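Local coordinates for protein phosphoribosylformylglycinamidine synthase 2 (Thermus thermophilus, PDB 3VIU) that belongs to the AIR synthase-related (PurM-like) family, pairing two N-terminal-type with two C-terminal-type domains in one chain, and binds ADP and magnesium ion, at residues A[604-609]-A[661-666]; A[297-302]-A[345-350]. All coordinates share one frame; numbering follows the deposited sequence.

Contact 1: A[604-609]-A[661-666]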
# COMPACT_ATOMS: atom_id res chain seq x y z
N GLU A 604 -13.55 -13.92 11.66
CA GLU A 604 -13.44 -14.23 13.08
C GLU A 604 -13.49 -15.74 13.27
O GLU A 604 -12.87 -16.27 14.19
CB GLU A 604 -14.55 -13.55 13.87
CG GLU A 604 -14.35 -12.05 13.95
CD GLU A 604 -15.56 -11.32 14.51
OE1 GLU A 604 -15.54 -10.07 14.51
OE2 GLU A 604 -16.51 -12.00 14.94
N ALA A 605 -14.23 -16.43 12.40
CA ALA A 605 -14.31 -17.87 12.52
C ALA A 605 -12.94 -18.48 12.21
O ALA A 605 -12.48 -19.38 12.91
CB ALA A 605 -15.35 -18.42 11.56
N ILE A 606 -12.28 -17.99 11.16
CA ILE A 606 -10.98 -18.55 10.81
C ILE A 606 -9.90 -18.21 11.83
O ILE A 606 -9.03 -19.04 12.11
CB ILE A 606 -10.53 -18.12 9.37
CG1 ILE A 606 -9.33 -18.96 8.94
CG2 ILE A 606 -10.15 -16.64 9.34
CD1 ILE A 606 -9.52 -20.44 9.15
N ARG A 607 -9.95 -17.01 12.40
CA ARG A 607 -8.95 -16.66 13.41
C ARG A 607 -9.15 -17.53 14.66
O ARG A 607 -8.18 -18.03 15.23
CB ARG A 607 -9.03 -15.17 13.79
CG ARG A 607 -8.65 -14.22 12.65
CD ARG A 607 -8.31 -12.81 13.14
NE ARG A 607 -9.41 -12.18 13.88
CZ ARG A 607 -10.39 -11.46 13.34
NH1 ARG A 607 -10.41 -11.24 12.02
NH2 ARG A 607 -11.34 -10.96 14.11
N ASP A 608 -10.40 -17.73 15.07
CA ASP A 608 -10.69 -18.57 16.24
C ASP A 608 -10.16 -19.97 16.02
O ASP A 608 -9.46 -20.53 16.88
CB ASP A 608 -12.19 -18.65 16.50
CG ASP A 608 -12.74 -17.39 17.12
OD1 ASP A 608 -11.96 -16.65 17.75
OD2 ASP A 608 -13.96 -17.15 16.99
N LEU A 609 -10.52 -20.52 14.87
CA LEU A 609 -10.12 -21.85 14.47
C LEU A 609 -8.60 -22.03 14.60
O LEU A 609 -8.13 -23.05 15.10
CB LEU A 609 -10.56 -22.08 13.02
CG LEU A 609 -11.45 -23.26 12.64
CD1 LEU A 609 -12.42 -23.62 13.74
CD2 LEU A 609 -12.19 -22.90 11.36
N VAL A 661 -13.26 -19.42 2.64
CA VAL A 661 -11.96 -19.88 3.14
C VAL A 661 -11.81 -21.40 3.24
O VAL A 661 -12.71 -22.10 3.73
CB VAL A 661 -11.66 -19.31 4.55
CG1 VAL A 661 -10.34 -19.85 5.08
CG2 VAL A 661 -11.62 -17.79 4.50
N LEU A 662 -10.66 -21.89 2.79
CA LEU A 662 -10.34 -23.31 2.84
C LEU A 662 -9.36 -23.55 3.99
O LEU A 662 -8.49 -22.73 4.25
CB LEU A 662 -9.66 -23.75 1.54
CG LEU A 662 -10.47 -23.74 0.24
CD1 LEU A 662 -9.55 -23.97 -0.96
CD2 LEU A 662 -11.52 -24.83 0.33
N PHE A 663 -9.51 -24.67 4.69
CA PHE A 663 -8.59 -25.00 5.78
C PHE A 663 -8.63 -26.49 6.09
O PHE A 663 -9.58 -27.18 5.73
CB PHE A 663 -8.89 -24.18 7.03
CG PHE A 663 -10.11 -24.63 7.78
CD1 PHE A 663 -9.98 -25.35 8.96
CD2 PHE A 663 -11.38 -24.33 7.32
CE1 PHE A 663 -11.10 -25.77 9.67
CE2 PHE A 663 -12.50 -24.73 8.02
CZ PHE A 663 -12.36 -25.46 9.20
N THR A 664 -7.59 -26.99 6.74
CA THR A 664 -7.53 -28.40 7.07
C THR A 664 -7.41 -28.62 8.57
O THR A 664 -6.86 -27.79 9.30
CB THR A 664 -6.33 -29.07 6.38
OG1 THR A 664 -5.13 -28.72 7.07
CG2 THR A 664 -6.22 -28.62 4.94
N VAL A 665 -7.95 -29.75 9.03
CA VAL A 665 -7.92 -30.10 10.45
C VAL A 665 -7.39 -31.51 10.56
O VAL A 665 -7.44 -32.27 9.60
CB VAL A 665 -9.34 -30.08 11.08
CG1 VAL A 665 -9.95 -28.71 10.96
CG2 VAL A 665 -10.23 -31.10 10.39
N GLU A 666 -6.87 -31.86 11.72
CA GLU A 666 -6.39 -33.22 11.89
C GLU A 666 -7.67 -34.03 12.09
O GLU A 666 -8.60 -33.59 12.75
CB GLU A 666 -5.46 -33.32 13.10
CG GLU A 666 -4.81 -34.69 13.28
CD GLU A 666 -5.69 -35.67 14.05
OE1 GLU A 666 -5.34 -36.87 14.11
OE2 GLU A 666 -6.73 -35.24 14.61
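Phe663 CB points to the helix, and its CG, set between the backbone N and the carbonyl carbon (chi1 75°), turns the ring across the strand until one face meets Leu609; in Ile606, chi1 -168° carries the CG1-CD1 branch toward the strand, although CB itself does not point there. The main meeting is a CH-pi contact: Leu609 CD2 lies over one face of the Phe663 ring, 3.7 Å from the centroid and displaced toward the rim. Leu609 CD2 is 3.4 Å from Phe663 CZ, close for two carbons, with Leu609 modelled away from a staggered rotamer. The two side chains cross at about a right angle; CD2 makes the closest approach, and Leu609 CG sits beside it, 3.9 Å from Phe663 CE1. Ile606 works one helical turn earlier. Its CG1 packs 4.1 Å from Val661 CG1, and its CD1 lies 4.3 Å from Phe663 CB, bridging two strand residues that point to the same side of the sheet. Branched aliphatics fill this layer without polar groups to satisfy, and the flat ring offers leucine a broad apolar surface. The axes of segments 604-609 and 661-665 run nearly parallel, 15° apart and 10.4 Å from each other at closest approach. The helix packs on the mixed sheet of the second AIR synthase-related C-terminal domain, where strand 661-665 lies between 618-620 and 563-567, antiparallel to both. Leu676 of helix 670-679 also touches Leu609, whereas Leu662 turns away from helix 604-609 and packs on helix 625-634.

Contact 2: A[297-302]-A[345-350]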
# COMPACT_ATOMS: atom_id res chain seq x y z
N GLU A 297 14.59 29.96 -4.99
CA GLU A 297 13.54 28.99 -5.29
C GLU A 297 14.08 27.58 -5.54
O GLU A 297 13.44 26.60 -5.17
CB GLU A 297 12.67 29.45 -6.48
CG GLU A 297 13.36 29.56 -7.83
CD GLU A 297 14.14 30.85 -8.00
OE1 GLU A 297 14.67 31.08 -9.11
OE2 GLU A 297 14.24 31.63 -7.03
N GLU A 298 15.25 27.48 -6.16
CA GLU A 298 15.87 26.18 -6.43
C GLU A 298 16.17 25.43 -5.14
O GLU A 298 15.94 24.23 -5.03
CB GLU A 298 17.16 26.35 -7.22
CG GLU A 298 16.94 26.65 -8.69
CD GLU A 298 18.23 26.97 -9.42
OE1 GLU A 298 18.21 26.97 -10.66
OE2 GLU A 298 19.25 27.23 -8.75
N LEU A 299 16.71 26.15 -4.15
CA LEU A 299 17.03 25.53 -2.88
C LEU A 299 15.74 25.15 -2.17
O LEU A 299 15.60 24.04 -1.65
CB LEU A 299 17.86 26.49 -2.02
CG LEU A 299 19.26 26.81 -2.56
CD1 LEU A 299 19.87 27.97 -1.80
CD2 LEU A 299 20.14 25.56 -2.47
N LEU A 300 14.79 26.08 -2.17
CA LEU A 300 13.50 25.87 -1.51
C LEU A 300 12.65 24.74 -2.07
O LEU A 300 11.97 24.04 -1.32
CB LEU A 300 12.69 27.17 -1.54
CG LEU A 300 13.12 28.30 -0.61
CD1 LEU A 300 12.44 29.59 -1.03
CD2 LEU A 300 12.76 27.96 0.82
N LEU A 301 12.67 24.56 -3.39
CA LEU A 301 11.84 23.54 -3.99
C LEU A 301 12.53 22.26 -4.45
O LEU A 301 11.89 21.37 -5.00
CB LEU A 301 11.05 24.16 -5.15
CG LEU A 301 10.25 25.38 -4.67
CD1 LEU A 301 9.35 25.89 -5.78
CD2 LEU A 301 9.43 24.98 -3.47
N SER A 302 13.84 22.17 -4.24
CA SER A 302 14.55 20.97 -4.63
C SER A 302 13.95 19.79 -3.88
O SER A 302 13.54 19.92 -2.73
CB SER A 302 16.02 21.06 -4.24
OG SER A 302 16.63 19.79 -4.34
N VAL A 345 11.92 33.06 4.92
CA VAL A 345 13.10 32.54 4.26
C VAL A 345 14.18 33.60 4.07
O VAL A 345 13.96 34.64 3.43
CB VAL A 345 12.73 31.91 2.90
CG1 VAL A 345 13.95 31.25 2.28
CG2 VAL A 345 11.61 30.90 3.10
N LEU A 346 15.36 33.34 4.63
CA LEU A 346 16.49 34.24 4.53
C LEU A 346 17.53 33.69 3.57
O LEU A 346 17.80 32.49 3.53
CB LEU A 346 17.15 34.46 5.90
CG LEU A 346 16.32 35.15 6.98
CD1 LEU A 346 17.17 35.34 8.23
CD2 LEU A 346 15.83 36.50 6.47
N PHE A 347 18.11 34.58 2.77
CA PHE A 347 19.14 34.20 1.82
C PHE A 347 20.06 35.39 1.64
O PHE A 347 19.61 36.51 1.41
CB PHE A 347 18.52 33.81 0.47
CG PHE A 347 19.53 33.44 -0.57
CD1 PHE A 347 19.70 34.22 -1.71
CD2 PHE A 347 20.31 32.29 -0.43
CE1 PHE A 347 20.63 33.86 -2.70
CE2 PHE A 347 21.24 31.92 -1.41
CZ PHE A 347 21.39 32.71 -2.55
N ARG A 348 21.36 35.13 1.76
CA ARG A 348 22.38 36.16 1.63
C ARG A 348 21.95 37.47 2.28
O ARG A 348 21.94 38.52 1.64
CB ARG A 348 22.70 36.37 0.14
CG ARG A 348 23.28 35.13 -0.54
CD ARG A 348 23.51 35.33 -2.04
NE ARG A 348 24.50 36.36 -2.35
CZ ARG A 348 25.82 36.18 -2.32
NH1 ARG A 348 26.64 37.18 -2.62
NH2 ARG A 348 26.33 34.99 -1.99
N GLY A 349 21.58 37.39 3.56
CA GLY A 349 21.18 38.56 4.32
C GLY A 349 19.82 39.20 4.09
O GLY A 349 19.41 40.08 4.84
N GLU A 350 19.10 38.75 3.07
CA GLU A 350 17.80 39.33 2.77
C GLU A 350 16.64 38.38 3.00
O GLU A 350 16.79 37.16 2.96
CB GLU A 350 17.78 39.78 1.31
CG GLU A 350 18.73 40.91 1.01
CD GLU A 350 18.22 42.24 1.50
OE1 GLU A 350 17.68 42.30 2.63
OE2 GLU A 350 18.35 43.24 0.75
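The backbones stay well apart, with the CA atoms of Leu300 and Val345 8.8 Å from each other, so a short helix meets a strand through side chains alone. That strand enters a beta hairpin with a two-residue loop (Arg348-Gly349), strands 342-347 and 350-356 joined by a type I' turn at the edge of the domain's mixed sheet. Leu300 and Val345 reach for each other tip to tip: Leu300 CD2 sits 3.8 Å from Val345 CG1 and 3.9 Å from Val345 CG2. Val345 CG1 lies anti to the backbone N (chi1 -174°), which turns both methyls to Leu300. Beta-branched valine suits the extended strand, while the longer leucine spans the gap from the helix. Leu299 is a looser partner for Phe347, with CD1 4.2 Å from Phe347 CE2, approaching the ring obliquely as the side chains cross at about a right angle. Val29 of helix 28-37 and Leu282 of strand 279-283 also touch Leu300. Arg348 and Gly349 both have positive phi (40° and 75°), a state glycine adopts easily. Glu350 N is hydrogen-bonded to Phe347 O at 2.8 Å, and Arg348 CG lies 3.6 Å above the plane of the Phe347 ring, over its centre.

Contact 2 closes along the chain before contact 1 opens, and the two lie on opposite sides of the chain's centre, their centres about 60 Å apart and nearest atoms about 42 Å apart. They belong to separate AIR synthase-related C-terminal domains, whose seven-stranded mixed sheets have the same strand order, as expected of a chain that carries this domain pair twice. Within that shared plan they occupy different places: the strand of contact 1, 661-665, is next to one outermost strand, 618-620, and that of contact 2, 342-347, is next to an outermost strand at the other end of the order, 350-356. Each joins a helix to its own sheet by apolar side chains.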